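Local coordinates for RNA polymerase sigma factor SIGMA-28 (FliA) (Aquifex aeolicus, PDB 1RP3) that serves as the flagellar sigma factor, which directs RNA polymerase to flagellar promoters and is held in an inactive conformation by the anti-sigma factor FlgM, at the interface of chains A and B. Residues are numbered along the deposited sequence; one frame, centred on the assembly and turned at random. Chains: chain A, RNA polymerase sigma factor SIGMA-28 (FliA); chain B, anti sigma factor FlgM.

Contact 1: the interface of chains A and B. Residues chain A 18, 50-51, 54; chain B 11, 14-15, 39.
A:Ile18 meets B:Ile11 at the tightest point of this apolar patch, where FlgM lies against sigma region 2. The branch methyl CG2 of A:Ile18 presses on the terminal methyl CD1 of B:Ile11 at 3.5 Å, closer than two methyls usually settle. The two side chains run past one another in opposite directions. In A:Ile18 it is CG2 that lies opposite the backbone N, while CG1 takes the place beside that N (chi1 -65°). The two branches therefore serve different partners: CG2 holds B:Ile11, and CD1, at the end of the other arm, meets B:Leu15 CD2 tip to tip at 3.9 Å. A beta-branched residue suits such a place because its short methyl and its longer arm can pack in two directions from one helical position.

A second firm point is B:Leu39, whose forked end divides its methyls between neighbours on one helix. CD1 touches A:Ile51 CD1 at 3.7 Å, the two side chains crossing at nearly a right angle. CD2 lies 3.8 Å from A:Val50 CG1, the compact valine allowing the leucine to pass alongside.

Between these points the packing is looser. A:Ile54 stretches its chain out straight (chi2 174°) and reaches FlgM with CD1, which lies 3.9 Å from B:Leu14 CD2. The same methyl is 4.0 Å from B:Leu15 CD1, so it rests between two leucines without pressing hard on either. B:Leu14 departs from a staggered first torsion (chi1 -143°), which may reflect strain or some uncertainty in the placing of its methyls.

In the fold, A:Ile18 belongs to helix 7-33 and the other sigma residues to helix 42-58, which together offer FlgM one greasy surface. FlgM answers with helix 5-14, with B:Leu15 just past its end, and with helix 31-46.

Contact 2: the interface of chains A and B. Residues chain A 31-32, 35, 77, 81, 200; chain B 85-86.
B:Phe86, near the C-terminal end of FlgM, plugs into a pocket that the sigma-70 family protein builds from region 2 and, through A:Phe200, region 4; the phenylalanine has 125 Å² of its surface hidden there.

Aromatic contacts hold one face of its ring. A:Phe200 meets it edge to face, with planes 76° apart, and its CE2 lies 3.6 Å from B:Phe86 CD2. On this same side of the ring plane sits A:His35, over whose own face the rim atom CZ of B:Phe86 is placed; the imidazole CD2 is 3.7 Å from B:Phe86 CE1. The benzyl group is thrown into the pocket with CG opposite the backbone N (chi1 178°). With an alanine here the benzyl group is gone, which would probably leave A:Phe200 and A:His35 without the ring against which they both pack and weaken the grip of region 4 on FlgM.

Polar groups line the ring as well. The side-chain oxygen OD1 of A:Asn31 approaches its rim, 3.4 Å from B:Phe86 CE1, and the hydroxyl of A:Tyr81 lies beyond the CE2 and CZ rim, raised to the face away from A:Phe200.

Hydrogen bonds secure the backbone. A:Lys77, extended beyond CG, brings its ammonium NZ to the carbonyl O of B:Phe86 at 2.7 Å, arriving from above the carbonyl plane. NZ also bonds B:Glu85 O at 2.8 Å. A long cation suits the last turn of helix 76-87, where its charge would probably be welcomed by the helix dipole.

Water 1 bridges A:Tyr81 OH to B:Phe86 O, 2.6 Å from that carbonyl oxygen, and sits over the centre of the phenylalanine ring.

Contact 1: the interface of chains A and B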
loop_
_atom_site.group_PDB
_atom_site.type_symbol
_atom_site.label_atom_id
_atom_site.label_comp_id
_atom_site.label_asym_id
_atom_site.label_seq_id
_atom_site.Cartn_x
_atom_site.Cartn_y
_atom_site.Cartn_z
ATOM N N ILE A 18 -6.105 -2.223 -21.102
ATOM C CA ILE A 18 -5.819 -3.136 -20.000
ATOM C C ILE A 18 -4.327 -3.428 -19.982
ATOM O O ILE A 18 -3.645 -3.203 -18.981
ATOM C CB ILE A 18 -6.614 -4.463 -20.136
ATOM C CG1 ILE A 18 -8.112 -4.185 -20.005
ATOM C CG2 ILE A 18 -6.192 -5.461 -19.069
ATOM C CD1 ILE A 18 -8.987 -5.407 -20.234
ATOM N N VAL A 50 -6.087 -6.666 -11.103
ATOM C CA VAL A 50 -6.406 -6.722 -12.522
ATOM C C VAL A 50 -7.910 -6.649 -12.692
ATOM O O VAL A 50 -8.393 -5.997 -13.613
ATOM C CB VAL A 50 -5.813 -7.998 -13.197
ATOM C CG1 VAL A 50 -6.388 -8.205 -14.595
ATOM C CG2 VAL A 50 -4.311 -7.860 -13.294
ATOM N N ILE A 51 -8.655 -7.318 -11.811
ATOM C CA ILE A 51 -10.110 -7.264 -11.892
ATOM C C ILE A 51 -10.512 -5.788 -11.745
ATOM O O ILE A 51 -11.292 -5.270 -12.551
ATOM C CB ILE A 51 -10.792 -8.100 -10.797
ATOM C CG1 ILE A 51 -10.386 -9.565 -10.921
ATOM C CG2 ILE A 51 -12.320 -7.946 -10.890
ATOM C CD1 ILE A 51 -10.848 -10.186 -12.213
ATOM N N ILE A 54 -9.793 -3.852 -15.030
ATOM C CA ILE A 54 -10.732 -4.126 -16.108
ATOM C C ILE A 54 -12.055 -3.398 -15.882
ATOM O O ILE A 54 -12.651 -2.888 -16.820
ATOM C CB ILE A 54 -10.996 -5.642 -16.240
ATOM C CG1 ILE A 54 -9.711 -6.362 -16.646
ATOM C CG2 ILE A 54 -12.117 -5.910 -17.237
ATOM C CD1 ILE A 54 -9.840 -7.898 -16.669
ATOM N N ILE B 11 -5.271 -12.142 -21.426
ATOM C CA ILE B 11 -6.363 -11.175 -21.308
ATOM C C ILE B 11 -7.544 -11.649 -22.156
ATOM O O ILE B 11 -8.707 -11.547 -21.745
ATOM C CB ILE B 11 -5.917 -9.760 -21.748
ATOM C CG1 ILE B 11 -5.024 -9.141 -20.673
ATOM C CG2 ILE B 11 -7.119 -8.857 -21.963
ATOM C CD1 ILE B 11 -4.510 -7.786 -21.030
ATOM N N LEU B 14 -9.533 -14.220 -20.351
ATOM C CA LEU B 14 -10.237 -13.549 -19.274
ATOM C C LEU B 14 -11.499 -12.855 -19.775
ATOM O O LEU B 14 -12.584 -13.063 -19.226
ATOM C CB LEU B 14 -9.302 -12.520 -18.646
ATOM C CG LEU B 14 -9.341 -12.304 -17.145
ATOM C CD1 LEU B 14 -9.256 -13.632 -16.417
ATOM C CD2 LEU B 14 -8.189 -11.390 -16.773
ATOM N N LEU B 15 -11.345 -12.039 -20.819
ATOM C CA LEU B 15 -12.448 -11.286 -21.411
ATOM C C LEU B 15 -13.431 -12.120 -22.226
ATOM O O LEU B 15 -14.435 -11.588 -22.712
ATOM C CB LEU B 15 -11.917 -10.120 -22.256
ATOM C CG LEU B 15 -11.535 -8.829 -21.519
ATOM C CD1 LEU B 15 -10.551 -9.108 -20.402
ATOM C CD2 LEU B 15 -10.956 -7.827 -22.496
ATOM N N LEU B 39 -5.719 -15.369 -14.000
ATOM C CA LEU B 39 -5.238 -14.202 -13.257
ATOM C C LEU B 39 -3.870 -14.487 -12.655
ATOM O O LEU B 39 -2.969 -13.632 -12.697
ATOM C CB LEU B 39 -6.239 -13.800 -12.167
ATOM C CG LEU B 39 -7.482 -13.079 -12.713
ATOM C CD1 LEU B 39 -8.619 -13.047 -11.684
ATOM C CD2 LEU B 39 -7.102 -11.682 -13.150
#

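Contact 2: the interface of chains A and B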
loop_
_atom_site.group_PDB
_atom_site.type_symbol
_atom_site.label_atom_id
_atom_site.label_comp_id
_atom_site.label_asym_id
_atom_site.label_seq_id
_atom_site.Cartn_x
_atom_site.Cartn_y
_atom_site.Cartn_z
ATOM N N ASN A 31 4.163 -2.158 -3.925
ATOM C CA ASN A 31 4.214 -1.120 -2.907
ATOM C C ASN A 31 3.388 -1.462 -1.675
ATOM O O ASN A 31 3.800 -1.185 -0.541
ATOM C CB ASN A 31 3.793 0.222 -3.484
ATOM C CG ASN A 31 4.052 1.356 -2.534
ATOM O OD1 ASN A 31 3.123 2.034 -2.107
ATOM N ND2 ASN A 31 5.317 1.556 -2.166
ATOM N N ILE A 32 2.238 -2.092 -1.899
ATOM C CA ILE A 32 1.376 -2.499 -0.802
ATOM C C ILE A 32 2.034 -3.682 -0.093
ATOM O O ILE A 32 1.993 -3.769 1.131
ATOM C CB ILE A 32 -0.050 -2.847 -1.307
ATOM C CG1 ILE A 32 -0.752 -1.575 -1.775
ATOM C CG2 ILE A 32 -0.882 -3.498 -0.232
ATOM C CD1 ILE A 32 -2.074 -1.829 -2.473
ATOM N N HIS A 35 4.072 -3.518 3.186
ATOM C CA HIS A 35 3.402 -3.361 4.472
ATOM C C HIS A 35 2.634 -4.608 4.884
ATOM O O HIS A 35 1.907 -4.595 5.872
ATOM C CB HIS A 35 2.405 -2.210 4.393
ATOM C CG HIS A 35 2.996 -0.932 3.878
ATOM N ND1 HIS A 35 3.267 0.133 4.705
ATOM C CD2 HIS A 35 3.339 -0.555 2.634
ATOM C CE1 HIS A 35 3.755 1.126 3.978
ATOM N NE2 HIS A 35 3.814 0.742 2.724
ATOM N N LYS A 77 -6.225 0.120 -6.442
ATOM C CA LYS A 77 -5.964 0.136 -4.995
ATOM C C LYS A 77 -7.222 -0.301 -4.250
ATOM O O LYS A 77 -7.162 -1.141 -3.353
ATOM C CB LYS A 77 -5.531 1.535 -4.528
ATOM C CG LYS A 77 -4.186 1.980 -5.099
ATOM C CD LYS A 77 -3.657 3.268 -4.482
ATOM C CE LYS A 77 -2.244 3.580 -4.998
ATOM N NZ LYS A 77 -1.565 4.698 -4.269
ATOM N N TYR A 81 -7.511 -3.417 -1.685
ATOM C CA TYR A 81 -7.886 -3.208 -0.285
ATOM C C TYR A 81 -9.222 -3.888 0.012
ATOM O O TYR A 81 -9.453 -4.347 1.137
ATOM C CB TYR A 81 -7.922 -1.714 0.062
ATOM C CG TYR A 81 -6.542 -1.125 0.255
ATOM C CD1 TYR A 81 -5.774 -1.459 1.369
ATOM C CD2 TYR A 81 -5.991 -0.275 -0.691
ATOM C CE1 TYR A 81 -4.489 -0.961 1.534
ATOM C CE2 TYR A 81 -4.712 0.227 -0.540
ATOM C CZ TYR A 81 -3.967 -0.119 0.578
ATOM O OH TYR A 81 -2.710 0.402 0.750
ATOM N N PHE A 200 6.707 5.891 4.243
ATOM C CA PHE A 200 5.863 6.279 3.123
ATOM C C PHE A 200 6.456 7.220 2.099
ATOM O O PHE A 200 6.121 7.132 0.922
ATOM C CB PHE A 200 4.543 6.858 3.633
ATOM C CG PHE A 200 3.706 5.875 4.396
ATOM C CD1 PHE A 200 3.855 5.740 5.763
ATOM C CD2 PHE A 200 2.726 5.126 3.752
ATOM C CE1 PHE A 200 3.041 4.871 6.489
ATOM C CE2 PHE A 200 1.903 4.250 4.469
ATOM C CZ PHE A 200 2.060 4.128 5.842
ATOM N N GLU B 85 0.195 9.922 -1.720
ATOM C CA GLU B 85 0.621 9.114 -2.864
ATOM C C GLU B 85 0.349 7.631 -2.615
ATOM O O GLU B 85 -0.021 6.902 -3.527
ATOM C CB GLU B 85 2.115 9.323 -3.135
ATOM C CG GLU B 85 2.472 9.493 -4.607
ATOM C CD GLU B 85 3.609 10.489 -4.818
ATOM O OE1 GLU B 85 4.640 10.384 -4.109
ATOM O OE2 GLU B 85 3.464 11.381 -5.690
ATOM N N PHE B 86 0.521 7.190 -1.372
ATOM C CA PHE B 86 0.290 5.800 -1.032
ATOM C C PHE B 86 -1.186 5.413 -1.024
ATOM O O PHE B 86 -1.563 4.370 -1.567
ATOM C CB PHE B 86 0.907 5.467 0.329
ATOM C CG PHE B 86 0.664 4.053 0.769
ATOM C CD1 PHE B 86 1.438 3.006 0.265
ATOM C CD2 PHE B 86 -0.352 3.759 1.671
ATOM C CE1 PHE B 86 1.194 1.681 0.648
ATOM C CE2 PHE B 86 -0.605 2.430 2.061
ATOM C CZ PHE B 86 0.174 1.394 1.548
HETATM O O HOH W 1 -2.092 1.838 -1.168
#

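Contacts 1 and 2 lie about 21 Å apart, measured between the centres of their C-alpha atoms. Sigma helix 7-33 spans both, giving A:Ile18 near its middle to contact 1 and A:Asn31 and A:Ile32 at its C-terminal end to contact 2, whereas FlgM uses different helices: 5-14 and 31-46 at contact 1, 76-87 at contact 2. The anti-sigma factor thus wraps around its target, returning to region 2 with its last helix. Contact 1 involves region 2, while contact 2 also draws in region 4. Holding both regions to one inhibitor is likely to help lock the sigma factor in its inactive arrangement.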